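Local coordinates for protein LP04448p (Drosophila melanogaster, PDB 2QK2) that probably binds tubulin through a HEAT-repeat TOG domain and helps an XMAP215-family protein, Mini spindles, act at microtubule plus ends, at residues K27-R32 and V71-M76; A60-I65 and S97-S102; E105-K110 and T116-A121; T179-T184 and E198-L203; T191-S196 and M224-E229. All blocks are in the same frame, centred on the assembly; numbering follows the deposited sequence.

Contact 1 (K27-R32 and V71-M76); sequences KKWTLR and VVLVAM
With chi1 of 82°, Trp29 holds its CG between its own backbone N and carbonyl carbon, which swings the indole toward helix 71-88, where its edge meets Leu73. Arg32 reaches the same leucine by another route: its chain is bent at chi3 (-68°), so that the guanidinium folds back beside the start of its own helix. The two methyls of Leu73 divide their contacts unevenly. CD1 lies near the plane of the indole, 3.7 Å from Trp29 CE3, while CD2 is 3.4 Å from Arg32 NE and about as close to NH2, approaching the guanidinium obliquely, and also nears Trp29 CB. Further along the ring, Trp29 CZ3 is 4.2 Å from Val72 CG1. Segment 27-32 enters helix 29-45 from its N-cap residue Lys28, and 71-76 opens helix 71-88, both in the alpha-solenoid of a TOG domain; in relatives the loops along one edge of this fold contact tubulin, and the exposed indole next to such a loop is consistent with that role. Several contacts keep the arginine head in place. Trp29 CA sits 3.4 Å above one face of the Arg32 guanidinium, toward its rim; NH1 gives a weak bond to Lys27 O (2.9 Å) and another bond to Glu26 O, and NE pairs with Asp68 in a salt bridge. Asn70, which the indole also touches, accepts a hydrogen bond from Leu73 N at its OD1.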
# COMPACT_ATOMS: atom_id res chain seq x y z
N LYS A 27 19.59 18.27 10.31
CA LYS A 27 18.81 19.27 9.59
C LYS A 27 19.16 19.30 8.11
O LYS A 27 18.32 19.62 7.27
CB LYS A 27 19.03 20.66 10.18
CG LYS A 27 18.35 20.88 11.52
CD LYS A 27 18.46 22.34 11.93
CE LYS A 27 17.63 22.63 13.17
NZ LYS A 27 17.72 24.08 13.55
N LYS A 28 20.41 18.99 7.79
CA LYS A 28 20.87 19.01 6.41
C LYS A 28 20.37 17.74 5.71
O LYS A 28 20.76 16.63 6.06
CB LYS A 28 22.40 19.09 6.38
CG LYS A 28 22.96 19.65 5.09
CD LYS A 28 24.47 19.85 5.18
CE LYS A 28 25.02 20.44 3.89
NZ LYS A 28 26.49 20.69 3.97
N TRP A 29 19.51 17.92 4.71
CA TRP A 29 18.93 16.79 4.00
C TRP A 29 19.95 15.80 3.42
O TRP A 29 19.68 14.60 3.35
CB TRP A 29 17.98 17.27 2.89
CG TRP A 29 18.64 17.68 1.61
CD1 TRP A 29 19.19 18.90 1.32
CD2 TRP A 29 18.84 16.86 0.45
NE1 TRP A 29 19.71 18.89 0.05
CE2 TRP A 29 19.50 17.66 -0.51
CE3 TRP A 29 18.51 15.54 0.12
CZ2 TRP A 29 19.85 17.17 -1.78
CZ3 TRP A 29 18.86 15.05 -1.14
CH2 TRP A 29 19.52 15.87 -2.08
N THR A 30 21.12 16.30 3.02
CA THR A 30 22.14 15.41 2.45
C THR A 30 22.68 14.44 3.49
O THR A 30 23.19 13.38 3.13
CB THR A 30 23.31 16.21 1.84
OG1 THR A 30 23.74 17.23 2.75
CG2 THR A 30 22.88 16.84 0.53
N LEU A 31 22.57 14.79 4.76
CA LEU A 31 23.04 13.89 5.81
C LEU A 31 21.97 12.82 6.03
O LEU A 31 22.29 11.65 6.25
CB LEU A 31 23.32 14.65 7.11
CG LEU A 31 24.49 15.64 7.07
CD1 LEU A 31 24.71 16.25 8.46
CD2 LEU A 31 25.75 14.92 6.61
N ARG A 32 20.70 13.22 5.98
CA ARG A 32 19.62 12.26 6.16
C ARG A 32 19.68 11.29 4.97
O ARG A 32 19.52 10.09 5.14
CB ARG A 32 18.26 12.98 6.21
CG ARG A 32 18.14 14.00 7.35
CD ARG A 32 16.70 14.28 7.76
NE ARG A 32 15.92 14.97 6.74
CZ ARG A 32 16.10 16.24 6.38
NH1 ARG A 32 17.04 16.99 6.95
NH2 ARG A 32 15.32 16.77 5.44
N VAL A 71 10.93 15.95 -0.57
CA VAL A 71 10.28 14.86 -1.29
C VAL A 71 11.22 13.77 -1.79
O VAL A 71 10.79 12.64 -2.01
CB VAL A 71 9.43 15.38 -2.48
CG1 VAL A 71 8.31 16.26 -1.95
CG2 VAL A 71 10.31 16.15 -3.47
N VAL A 72 12.49 14.09 -1.97
CA VAL A 72 13.44 13.08 -2.41
C VAL A 72 13.65 12.07 -1.27
O VAL A 72 13.78 10.87 -1.51
CB VAL A 72 14.80 13.72 -2.80
CG1 VAL A 72 15.87 12.64 -2.90
CG2 VAL A 72 14.66 14.44 -4.13
N LEU A 73 13.67 12.58 -0.05
CA LEU A 73 13.85 11.74 1.14
C LEU A 73 12.58 10.92 1.39
O LEU A 73 12.65 9.76 1.79
CB LEU A 73 14.17 12.61 2.35
CG LEU A 73 15.65 12.74 2.73
CD1 LEU A 73 16.54 12.68 1.51
CD2 LEU A 73 15.86 14.03 3.51
N VAL A 74 11.42 11.52 1.16
CA VAL A 74 10.15 10.83 1.33
C VAL A 74 10.11 9.62 0.40
O VAL A 74 9.80 8.50 0.83
CB VAL A 74 8.96 11.76 1.03
CG1 VAL A 74 7.66 10.96 1.01
CG2 VAL A 74 8.90 12.86 2.09
N ALA A 75 10.47 9.83 -0.87
CA ALA A 75 10.48 8.74 -1.86
C ALA A 75 11.47 7.65 -1.47
O ALA A 75 11.16 6.46 -1.57
CB ALA A 75 10.83 9.28 -3.25
N MSE A 76 12.67 8.04 -1.04
CA MSE A 76 13.67 7.05 -0.64
C MSE A 76 13.19 6.24 0.56
O MSE A 76 13.38 5.02 0.61
CB MSE A 76 15.00 7.73 -0.27
CG MSE A 76 15.76 8.38 -1.43
SE MSE A 76 17.43 9.15 -0.75
CE MSE A 76 18.49 7.55 -0.64

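Contact 2 (A60-I65 and S97-S102); sequences ALKKVI and SACVPS
No aromatic ring or planar side-chain group enters where Lys62 meets Ala98, Cys99 and Ser102, so no face or edge is at stake; the aliphatic chain of one lysine spans the distance between two helices. Their local axes run nearly parallel, 7° apart, and 10.9 Å from each other at closest approach. Lys62 starts with CG anti to its carbonyl carbon and then bends at each later torsion, with chi3 at -55°; the bends lay CD and CE against the turn at Ala98 and Cys99. Its CD is 3.8 Å from Cys99 SG and equally near Cys99 CA. The next carbon, CE, lies 3.8 Å from Ala98 O and 4.2 Å from Ser102 OG, and NZ ends 4.1 Å from Ala98 CB. None of these approaches is a hydrogen bond, and the touch is mainly one of methylenes on a helix surface. Ala98 O does accept a weak bond from Ser102 OG (3.5 Å) within its own helix, beside a kink to which Pro101, lacking an N-H, contributes. One turn on from the lysine, Ile65 packs on Ala77 and Leu81 of helix 71-88, and Cys99 also touches Val58. Side-by-side, nearly parallel helices are as expected of one layer of an alpha-solenoid such as the HEAT-repeat TOG domain.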
# COMPACT_ATOMS: atom_id res chain seq x y z
N ALA A 60 11.48 4.97 12.18
CA ALA A 60 12.35 5.97 11.57
C ALA A 60 11.91 6.26 10.14
O ALA A 60 11.85 7.42 9.72
CB ALA A 60 13.81 5.48 11.59
N LEU A 61 11.60 5.21 9.38
CA LEU A 61 11.15 5.39 8.01
C LEU A 61 9.81 6.11 7.96
O LEU A 61 9.62 7.01 7.14
CB LEU A 61 11.04 4.03 7.30
CG LEU A 61 12.39 3.34 7.05
CD1 LEU A 61 12.15 1.99 6.39
CD2 LEU A 61 13.28 4.23 6.16
N LYS A 62 8.89 5.74 8.84
CA LYS A 62 7.58 6.40 8.88
C LYS A 62 7.74 7.88 9.17
O LYS A 62 7.04 8.72 8.59
CB LYS A 62 6.68 5.78 9.95
CG LYS A 62 6.28 4.34 9.69
CD LYS A 62 4.83 4.08 10.10
CE LYS A 62 4.56 4.46 11.55
NZ LYS A 62 5.17 3.51 12.51
N LYS A 63 8.65 8.22 10.07
CA LYS A 63 8.88 9.61 10.42
C LYS A 63 9.32 10.41 9.20
O LYS A 63 8.83 11.51 8.95
CB LYS A 63 9.93 9.72 11.54
CG LYS A 63 10.28 11.14 11.93
CD LYS A 63 11.10 11.17 13.22
CE LYS A 63 11.64 12.57 13.52
NZ LYS A 63 12.76 12.95 12.60
N VAL A 64 10.24 9.84 8.42
CA VAL A 64 10.71 10.52 7.21
C VAL A 64 9.54 10.67 6.25
O VAL A 64 9.28 11.76 5.73
CB VAL A 64 11.83 9.72 6.49
CG1 VAL A 64 12.19 10.42 5.17
CG2 VAL A 64 13.06 9.61 7.38
N ILE A 65 8.82 9.58 6.00
CA ILE A 65 7.70 9.61 5.07
C ILE A 65 6.64 10.63 5.43
O ILE A 65 6.20 11.41 4.58
CB ILE A 65 7.05 8.21 4.96
CG1 ILE A 65 8.02 7.25 4.25
CG2 ILE A 65 5.72 8.30 4.21
CD1 ILE A 65 7.60 5.79 4.29
N SER A 97 -0.27 -2.58 10.56
CA SER A 97 -1.35 -1.68 10.98
C SER A 97 -0.98 -0.23 11.25
O SER A 97 -1.76 0.68 10.95
CB SER A 97 -2.07 -2.26 12.19
OG SER A 97 -2.70 -3.48 11.84
N ALA A 98 0.20 0.01 11.83
CA ALA A 98 0.62 1.37 12.12
C ALA A 98 1.10 2.09 10.85
O ALA A 98 1.03 3.31 10.76
CB ALA A 98 1.72 1.36 13.18
N CYS A 99 1.58 1.32 9.87
CA CYS A 99 2.06 1.90 8.62
C CYS A 99 0.96 2.33 7.65
O CYS A 99 1.04 3.40 7.06
CB CYS A 99 2.97 0.91 7.89
SG CYS A 99 4.59 0.63 8.62
N VAL A 100 -0.06 1.49 7.49
CA VAL A 100 -1.14 1.75 6.54
C VAL A 100 -1.76 3.15 6.59
O VAL A 100 -1.79 3.85 5.57
CB VAL A 100 -2.24 0.66 6.65
CG1 VAL A 100 -3.46 1.05 5.81
CG2 VAL A 100 -1.68 -0.68 6.16
N PRO A 101 -2.26 3.58 7.75
CA PRO A 101 -2.87 4.91 7.87
C PRO A 101 -1.93 6.05 7.46
O PRO A 101 -2.34 6.99 6.77
CB PRO A 101 -3.24 5.00 9.35
CG PRO A 101 -3.52 3.57 9.70
CD PRO A 101 -2.40 2.83 9.02
N SER A 102 -0.67 5.97 7.88
CA SER A 102 0.33 6.99 7.57
C SER A 102 0.60 7.07 6.08
O SER A 102 0.69 8.16 5.51
CB SER A 102 1.65 6.71 8.30
OG SER A 102 1.44 6.60 9.70

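Contact 3 (E105-K110 and T116-A121); sequences EKFKEK and TALREA
Phe107 and Leu118 come closest in the backbone, their CA atoms 7.5 Å apart, where the chain leaves helix 93-105, turns through an irregular stretch and comes back along helix 112-126. The turn carries a backbone bond from Glu109 N to Lys106 O (3.0 Å), while residues 116-121 are regular helix. Leu118 sits between Phe107 and Lys106. Its CB lies 3.5 Å from Phe107 CE2, approaching the ring obliquely, and its CD1 makes an off-centre CH-pi contact, 4.2 Å from the centroid of the Phe107 ring and 29° off the normal. Phenyl and isobutyl groups lie alongside, pointing opposite ways, and chi1 of -86° brings the phenyl of Phe107 toward the leucine. On its other flank Leu118 CD1 meets Lys106, lying 3.8 Å from Lys106 CG and 3.5 Å from Lys106 O. Arg119 completes the setting from the helix side: its N lies near the plane of the phenyl at the edge, 3.9 Å from Phe107 CZ, and its extended chain runs on to a salt bridge with Glu152 of helix 147-161, a residue that Phe107 also touches. Ile65 of helix 55-67 packs on both Leu118 and Lys106. Across the contact the chemistry is thus mainly apolar, and no hydrogen bond joins the segments. Of the Lys106 side chain, CB and CG make the contact; its NZ is carried away to 3.2 Å from Lys108 NZ, a proximity of two donors that may make one of the amines less readily protonated.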
# COMPACT_ATOMS: atom_id res chain seq x y z
N GLU A 105 -2.51 8.60 4.11
CA GLU A 105 -2.60 10.05 4.28
C GLU A 105 -1.53 10.81 3.50
O GLU A 105 -1.74 11.95 3.09
CB GLU A 105 -2.51 10.41 5.76
CG GLU A 105 -3.84 10.32 6.48
CD GLU A 105 -3.70 10.44 7.99
OE1 GLU A 105 -2.86 11.24 8.44
OE2 GLU A 105 -4.45 9.74 8.71
N LYS A 106 -0.39 10.16 3.29
CA LYS A 106 0.69 10.80 2.56
C LYS A 106 0.38 10.92 1.07
O LYS A 106 1.11 11.58 0.33
CB LYS A 106 2.00 10.05 2.80
CG LYS A 106 3.23 10.79 2.28
CD LYS A 106 3.33 12.21 2.84
CE LYS A 106 4.43 12.99 2.14
NZ LYS A 106 4.51 14.41 2.59
N PHE A 107 -0.70 10.28 0.63
CA PHE A 107 -1.07 10.37 -0.78
C PHE A 107 -1.58 11.76 -1.12
O PHE A 107 -2.06 12.00 -2.23
CB PHE A 107 -2.10 9.30 -1.16
CG PHE A 107 -1.48 7.98 -1.53
CD1 PHE A 107 -1.82 6.81 -0.85
CD2 PHE A 107 -0.54 7.91 -2.55
CE1 PHE A 107 -1.22 5.60 -1.18
CE2 PHE A 107 0.07 6.70 -2.89
CZ PHE A 107 -0.27 5.54 -2.20
N LYS A 108 -1.50 12.69 -0.17
CA LYS A 108 -1.91 14.06 -0.42
C LYS A 108 -0.80 14.66 -1.30
O LYS A 108 -1.02 15.63 -2.02
CB LYS A 108 -2.02 14.85 0.88
CG LYS A 108 -0.73 14.88 1.68
CD LYS A 108 -0.79 15.84 2.85
CE LYS A 108 0.50 15.77 3.66
NZ LYS A 108 1.72 15.88 2.79
N GLU A 109 0.38 14.05 -1.21
CA GLU A 109 1.53 14.48 -2.00
C GLU A 109 1.33 13.93 -3.41
O GLU A 109 1.17 12.73 -3.60
CB GLU A 109 2.82 13.92 -1.39
CG GLU A 109 4.06 14.12 -2.25
CD GLU A 109 4.33 15.58 -2.54
OE1 GLU A 109 4.19 15.99 -3.71
OE2 GLU A 109 4.67 16.32 -1.59
N LYS A 110 1.37 14.81 -4.42
CA LYS A 110 1.15 14.37 -5.79
C LYS A 110 2.37 14.16 -6.67
O LYS A 110 2.25 13.66 -7.78
CB LYS A 110 0.18 15.34 -6.48
CG LYS A 110 -1.15 15.48 -5.76
CD LYS A 110 -2.15 16.32 -6.56
CE LYS A 110 -2.57 15.60 -7.83
NZ LYS A 110 -3.64 16.33 -8.57
N THR A 116 4.72 6.77 -6.63
CA THR A 116 5.18 5.44 -7.00
C THR A 116 5.78 4.70 -5.80
O THR A 116 5.49 3.53 -5.57
CB THR A 116 6.24 5.52 -8.12
OG1 THR A 116 5.66 6.11 -9.28
CG2 THR A 116 6.77 4.14 -8.47
N ALA A 117 6.62 5.40 -5.03
CA ALA A 117 7.25 4.80 -3.85
C ALA A 117 6.20 4.46 -2.79
O ALA A 117 6.28 3.40 -2.16
CB ALA A 117 8.30 5.76 -3.27
N LEU A 118 5.22 5.34 -2.59
CA LEU A 118 4.18 5.09 -1.60
C LEU A 118 3.35 3.86 -2.00
O LEU A 118 3.03 3.02 -1.16
CB LEU A 118 3.25 6.30 -1.46
CG LEU A 118 3.83 7.55 -0.80
CD1 LEU A 118 2.77 8.65 -0.78
CD2 LEU A 118 4.29 7.23 0.61
N ARG A 119 3.01 3.76 -3.29
CA ARG A 119 2.24 2.62 -3.77
C ARG A 119 3.02 1.33 -3.52
O ARG A 119 2.48 0.36 -3.01
CB ARG A 119 1.95 2.74 -5.26
CG ARG A 119 0.93 3.81 -5.63
CD ARG A 119 0.68 3.82 -7.14
NE ARG A 119 -0.28 4.85 -7.52
CZ ARG A 119 -0.55 5.18 -8.78
NH1 ARG A 119 0.07 4.56 -9.78
NH2 ARG A 119 -1.42 6.15 -9.05
N GLU A 120 4.30 1.33 -3.88
CA GLU A 120 5.13 0.15 -3.68
C GLU A 120 5.15 -0.24 -2.21
O GLU A 120 5.02 -1.42 -1.87
CB GLU A 120 6.57 0.42 -4.13
CG GLU A 120 6.75 0.43 -5.62
CD GLU A 120 8.20 0.66 -6.01
OE1 GLU A 120 9.07 -0.06 -5.47
OE2 GLU A 120 8.46 1.54 -6.85
N ALA A 121 5.29 0.75 -1.34
CA ALA A 121 5.34 0.49 0.09
C ALA A 121 4.04 -0.08 0.63
O ALA A 121 4.04 -1.12 1.27
CB ALA A 121 5.70 1.77 0.85

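Contact 4 (T179-T184 and E198-L203); sequences TSLVKT and EALGTL
The antiparallel hairpin of helices 171-185 and 190-207, an element of the HEAT-repeat solenoid, is joined at its core by Leu181 packing on Leu200 and Ala199. The local axes pass 10.1 Å apart with a signed crossing angle of -145°. Leu181 points toward the partner helix: its CB is 3.6 Å from Leu200 CD1, and its CD1 is 3.7 Å from that same methyl. The two leucines overlap head to tail, the methyls of Leu200 lying on the stem of Leu181. Ala199 receives the far end of Leu181, with its CB 3.8 Å from CD1 and 4.0 Å from CD2, and its small side chain lets the leucine settle close to the helix. Both torsions of Leu200, chi1 of -102° and chi2 of 1°, are away from their usual values, and its rotamer is strained or uncertain; as modelled, CD2 also nears Val182 N at 4.3 Å. In this solenoid a third helix adds to the packing, since Ile227 of helix 221-233 also touches Leu200. Within helix 190-207, Glu198 O takes two bonds from Thr202, from OG1 (2.7 Å) and from N, arriving on opposite faces of the carbonyl plane.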
# COMPACT_ATOMS: atom_id res chain seq x y z
N THR A 179 -20.12 -0.12 -0.36
CA THR A 179 -20.81 1.10 0.05
C THR A 179 -19.87 2.30 0.04
O THR A 179 -20.21 3.36 -0.49
CB THR A 179 -21.40 0.97 1.48
OG1 THR A 179 -22.45 0.00 1.47
CG2 THR A 179 -21.94 2.30 1.97
N SER A 180 -18.69 2.12 0.63
CA SER A 180 -17.70 3.20 0.69
C SER A 180 -17.22 3.63 -0.69
O SER A 180 -17.09 4.82 -0.95
CB SER A 180 -16.50 2.76 1.54
OG SER A 180 -16.89 2.44 2.86
N LEU A 181 -16.96 2.65 -1.55
CA LEU A 181 -16.49 2.93 -2.90
C LEU A 181 -17.57 3.55 -3.80
O LEU A 181 -17.26 4.36 -4.67
CB LEU A 181 -15.94 1.65 -3.55
CG LEU A 181 -14.58 1.18 -3.01
CD1 LEU A 181 -14.25 -0.24 -3.49
CD2 LEU A 181 -13.51 2.16 -3.46
N VAL A 182 -18.83 3.17 -3.60
CA VAL A 182 -19.91 3.73 -4.40
C VAL A 182 -20.03 5.21 -4.04
O VAL A 182 -20.33 6.06 -4.89
CB VAL A 182 -21.26 3.03 -4.13
CG1 VAL A 182 -22.40 3.82 -4.76
CG2 VAL A 182 -21.22 1.63 -4.70
N LYS A 183 -19.75 5.51 -2.78
CA LYS A 183 -19.81 6.89 -2.30
C LYS A 183 -18.77 7.74 -3.04
O LYS A 183 -19.09 8.82 -3.54
CB LYS A 183 -19.55 6.91 -0.80
CG LYS A 183 -20.07 8.15 -0.09
CD LYS A 183 -20.06 7.91 1.41
CE LYS A 183 -20.91 6.69 1.76
NZ LYS A 183 -20.69 6.21 3.15
N THR A 184 -17.53 7.27 -3.12
CA THR A 184 -16.51 8.04 -3.82
C THR A 184 -16.74 7.98 -5.33
O THR A 184 -16.31 8.87 -6.07
CB THR A 184 -15.07 7.54 -3.47
OG1 THR A 184 -14.97 6.13 -3.71
CG2 THR A 184 -14.75 7.84 -2.01
N GLU A 198 -12.52 1.49 -10.93
CA GLU A 198 -11.51 0.45 -11.10
C GLU A 198 -11.54 -0.54 -9.94
O GLU A 198 -11.43 -1.75 -10.13
CB GLU A 198 -10.12 1.06 -11.23
CG GLU A 198 -9.08 0.06 -11.72
CD GLU A 198 -7.75 0.71 -12.05
OE1 GLU A 198 -7.73 1.90 -12.42
OE2 GLU A 198 -6.71 0.02 -11.97
N ALA A 199 -11.69 -0.01 -8.72
CA ALA A 199 -11.74 -0.85 -7.53
C ALA A 199 -12.99 -1.72 -7.54
O ALA A 199 -12.95 -2.91 -7.23
CB ALA A 199 -11.71 0.03 -6.27
N LEU A 200 -14.12 -1.10 -7.90
CA LEU A 200 -15.40 -1.81 -7.95
C LEU A 200 -15.36 -2.92 -9.00
O LEU A 200 -15.84 -4.03 -8.76
CB LEU A 200 -16.53 -0.83 -8.26
CG LEU A 200 -17.48 -0.32 -7.17
CD1 LEU A 200 -17.12 -0.88 -5.80
CD2 LEU A 200 -17.45 1.19 -7.17
N GLY A 201 -14.80 -2.61 -10.17
CA GLY A 201 -14.73 -3.60 -11.23
C GLY A 201 -13.85 -4.77 -10.82
O GLY A 201 -14.15 -5.93 -11.13
N THR A 202 -12.76 -4.48 -10.13
CA THR A 202 -11.85 -5.53 -9.69
C THR A 202 -12.57 -6.38 -8.65
O THR A 202 -12.42 -7.60 -8.63
CB THR A 202 -10.55 -4.93 -9.10
OG1 THR A 202 -9.97 -4.03 -10.06
CG2 THR A 202 -9.55 -6.03 -8.79
N LEU A 203 -13.35 -5.73 -7.80
CA LEU A 203 -14.09 -6.43 -6.77
C LEU A 203 -15.06 -7.44 -7.39
O LEU A 203 -15.23 -8.54 -6.87
CB LEU A 203 -14.87 -5.45 -5.89
CG LEU A 203 -15.69 -6.08 -4.76
CD1 LEU A 203 -14.75 -6.80 -3.79
CD2 LEU A 203 -16.48 -5.01 -4.03

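Contact 5 (T191-S196 and M224-E229); sequences TVRDSS and MAKIKE
Between segments 191-196 and 224-229, both helical, Asp194 and Lys226 have the nearest CA atoms, 7.6 Å apart. Lys226 points toward the neighbouring helix, CG anti to its carbonyl carbon (chi1 -64°), and its chain crosses that of Arg193 at about a right angle. Arg193 is extended until a bend at chi3 (53°) brings the guanidinium round to the lysine's CE; the modelled approach of NH1 is implausibly tight, so its exact place is doubtful. Next to them Asp194 OD1 lies 4.2 Å from Lys226 CD, and its salt bridge to Arg193 NH1 is likewise uncertain in detail. Within helix 190-207, Ser196 OG bonds to Val192 O (2.8 Å) from above the carbonyl plane, on the face opposite to that used by Ser196 N, and Ile227 packs on Ala197 of the same helix. Two like charges therefore meet on the surface of the TOG solenoid, with Arg193 NH1 modelled 3.8 Å from Lys226 NZ, a value that shares the doubt over NH1. The carboxylate of Asp194, 5.8 Å from Lys226 NZ at OD1, does not touch the ammonium, yet would be expected to temper the positive charge gathered there.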
# COMPACT_ATOMS: atom_id res chain seq x y z
N THR A 191 -11.10 11.87 -11.38
CA THR A 191 -10.09 10.87 -11.05
C THR A 191 -10.58 9.95 -9.93
O THR A 191 -10.45 8.73 -10.02
CB THR A 191 -8.77 11.52 -10.61
OG1 THR A 191 -8.34 12.44 -11.62
CG2 THR A 191 -7.69 10.46 -10.41
N VAL A 192 -11.14 10.53 -8.88
CA VAL A 192 -11.66 9.75 -7.77
C VAL A 192 -12.71 8.77 -8.29
O VAL A 192 -12.73 7.60 -7.91
CB VAL A 192 -12.28 10.66 -6.69
CG1 VAL A 192 -12.94 9.83 -5.59
CG2 VAL A 192 -11.18 11.56 -6.10
N ARG A 193 -13.57 9.25 -9.19
CA ARG A 193 -14.60 8.41 -9.77
C ARG A 193 -13.98 7.25 -10.56
O ARG A 193 -14.38 6.10 -10.39
CB ARG A 193 -15.52 9.23 -10.69
CG ARG A 193 -16.49 8.39 -11.51
CD ARG A 193 -17.50 9.24 -12.28
NE ARG A 193 -16.88 10.29 -13.09
CZ ARG A 193 -15.98 10.07 -14.05
NH1 ARG A 193 -15.58 8.84 -14.33
NH2 ARG A 193 -15.48 11.10 -14.72
N ASP A 194 -13.01 7.56 -11.42
CA ASP A 194 -12.36 6.51 -12.21
C ASP A 194 -11.69 5.48 -11.31
O ASP A 194 -11.77 4.28 -11.57
CB ASP A 194 -11.31 7.10 -13.15
CG ASP A 194 -11.92 7.95 -14.26
OD1 ASP A 194 -13.13 7.80 -14.55
OD2 ASP A 194 -11.17 8.76 -14.85
N SER A 195 -11.01 5.95 -10.27
CA SER A 195 -10.32 5.05 -9.35
C SER A 195 -11.33 4.17 -8.63
O SER A 195 -11.11 2.97 -8.46
CB SER A 195 -9.50 5.87 -8.34
OG SER A 195 -8.47 6.59 -9.01
N SER A 196 -12.45 4.75 -8.23
CA SER A 196 -13.48 3.99 -7.54
C SER A 196 -14.07 2.93 -8.47
O SER A 196 -14.37 1.81 -8.05
CB SER A 196 -14.60 4.91 -7.05
OG SER A 196 -14.08 5.88 -6.15
N MSE A 224 -22.00 2.28 -14.16
CA MSE A 224 -21.94 0.83 -14.28
C MSE A 224 -21.08 0.43 -15.48
O MSE A 224 -20.38 -0.57 -15.44
CB MSE A 224 -23.34 0.23 -14.45
CG MSE A 224 -24.06 -0.10 -13.15
SE MSE A 224 -23.05 -1.34 -12.00
CE MSE A 224 -22.49 -2.60 -13.30
N ALA A 225 -21.15 1.22 -16.54
CA ALA A 225 -20.37 0.95 -17.75
C ALA A 225 -18.88 1.07 -17.45
O ALA A 225 -18.08 0.25 -17.90
CB ALA A 225 -20.77 1.91 -18.86
N LYS A 226 -18.50 2.11 -16.71
CA LYS A 226 -17.10 2.32 -16.34
C LYS A 226 -16.63 1.13 -15.52
O LYS A 226 -15.55 0.58 -15.76
CB LYS A 226 -16.93 3.58 -15.49
CG LYS A 226 -17.29 4.86 -16.19
CD LYS A 226 -16.87 6.06 -15.34
CE LYS A 226 -17.32 7.37 -15.96
NZ LYS A 226 -18.81 7.53 -15.91
N ILE A 227 -17.45 0.73 -14.56
CA ILE A 227 -17.14 -0.39 -13.69
C ILE A 227 -16.95 -1.67 -14.50
O ILE A 227 -15.97 -2.40 -14.29
CB ILE A 227 -18.26 -0.60 -12.65
CG1 ILE A 227 -18.30 0.61 -11.70
CG2 ILE A 227 -18.04 -1.90 -11.88
CD1 ILE A 227 -19.48 0.59 -10.74
N LYS A 228 -17.86 -1.95 -15.43
CA LYS A 228 -17.74 -3.16 -16.24
C LYS A 228 -16.50 -3.13 -17.13
O LYS A 228 -15.88 -4.16 -17.36
CB LYS A 228 -19.00 -3.38 -17.09
CG LYS A 228 -19.93 -4.44 -16.51
CD LYS A 228 -20.23 -4.19 -15.03
CE LYS A 228 -21.16 -5.25 -14.42
NZ LYS A 228 -20.61 -6.64 -14.49
N GLU A 229 -16.14 -1.95 -17.63
CA GLU A 229 -14.94 -1.84 -18.45
C GLU A 229 -13.75 -2.28 -17.60
O GLU A 229 -12.96 -3.14 -18.00
CB GLU A 229 -14.71 -0.41 -18.90
CG GLU A 229 -15.45 -0.02 -20.15
CD GLU A 229 -15.04 1.36 -20.64
OE1 GLU A 229 -15.44 2.36 -20.01
OE2 GLU A 229 -14.31 1.43 -21.65

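In the fold
Following the chain from the N terminus, contact 1 closes a loop from the start of helix 29-45 to that of helix 71-88. Contact 2 begins inside that loop, on helix 55-67, and ends on helix 93-105, so the two cross; Val64 packs on Leu73 and Val74 between them. Contact 3, a short closure into helix 112-126, follows in series and touches both. Beyond helix 147-161, contact 4 joins helices 171-185 and 190-207, and contact 5 joins 190-207 to 221-233; they cross because their segments alternate, and their centres are 8 Å apart. Contacts 1 and 4 lie on opposite sides of the chain's centre, 36 Å between centres, toward the two ends of one elongated solenoid.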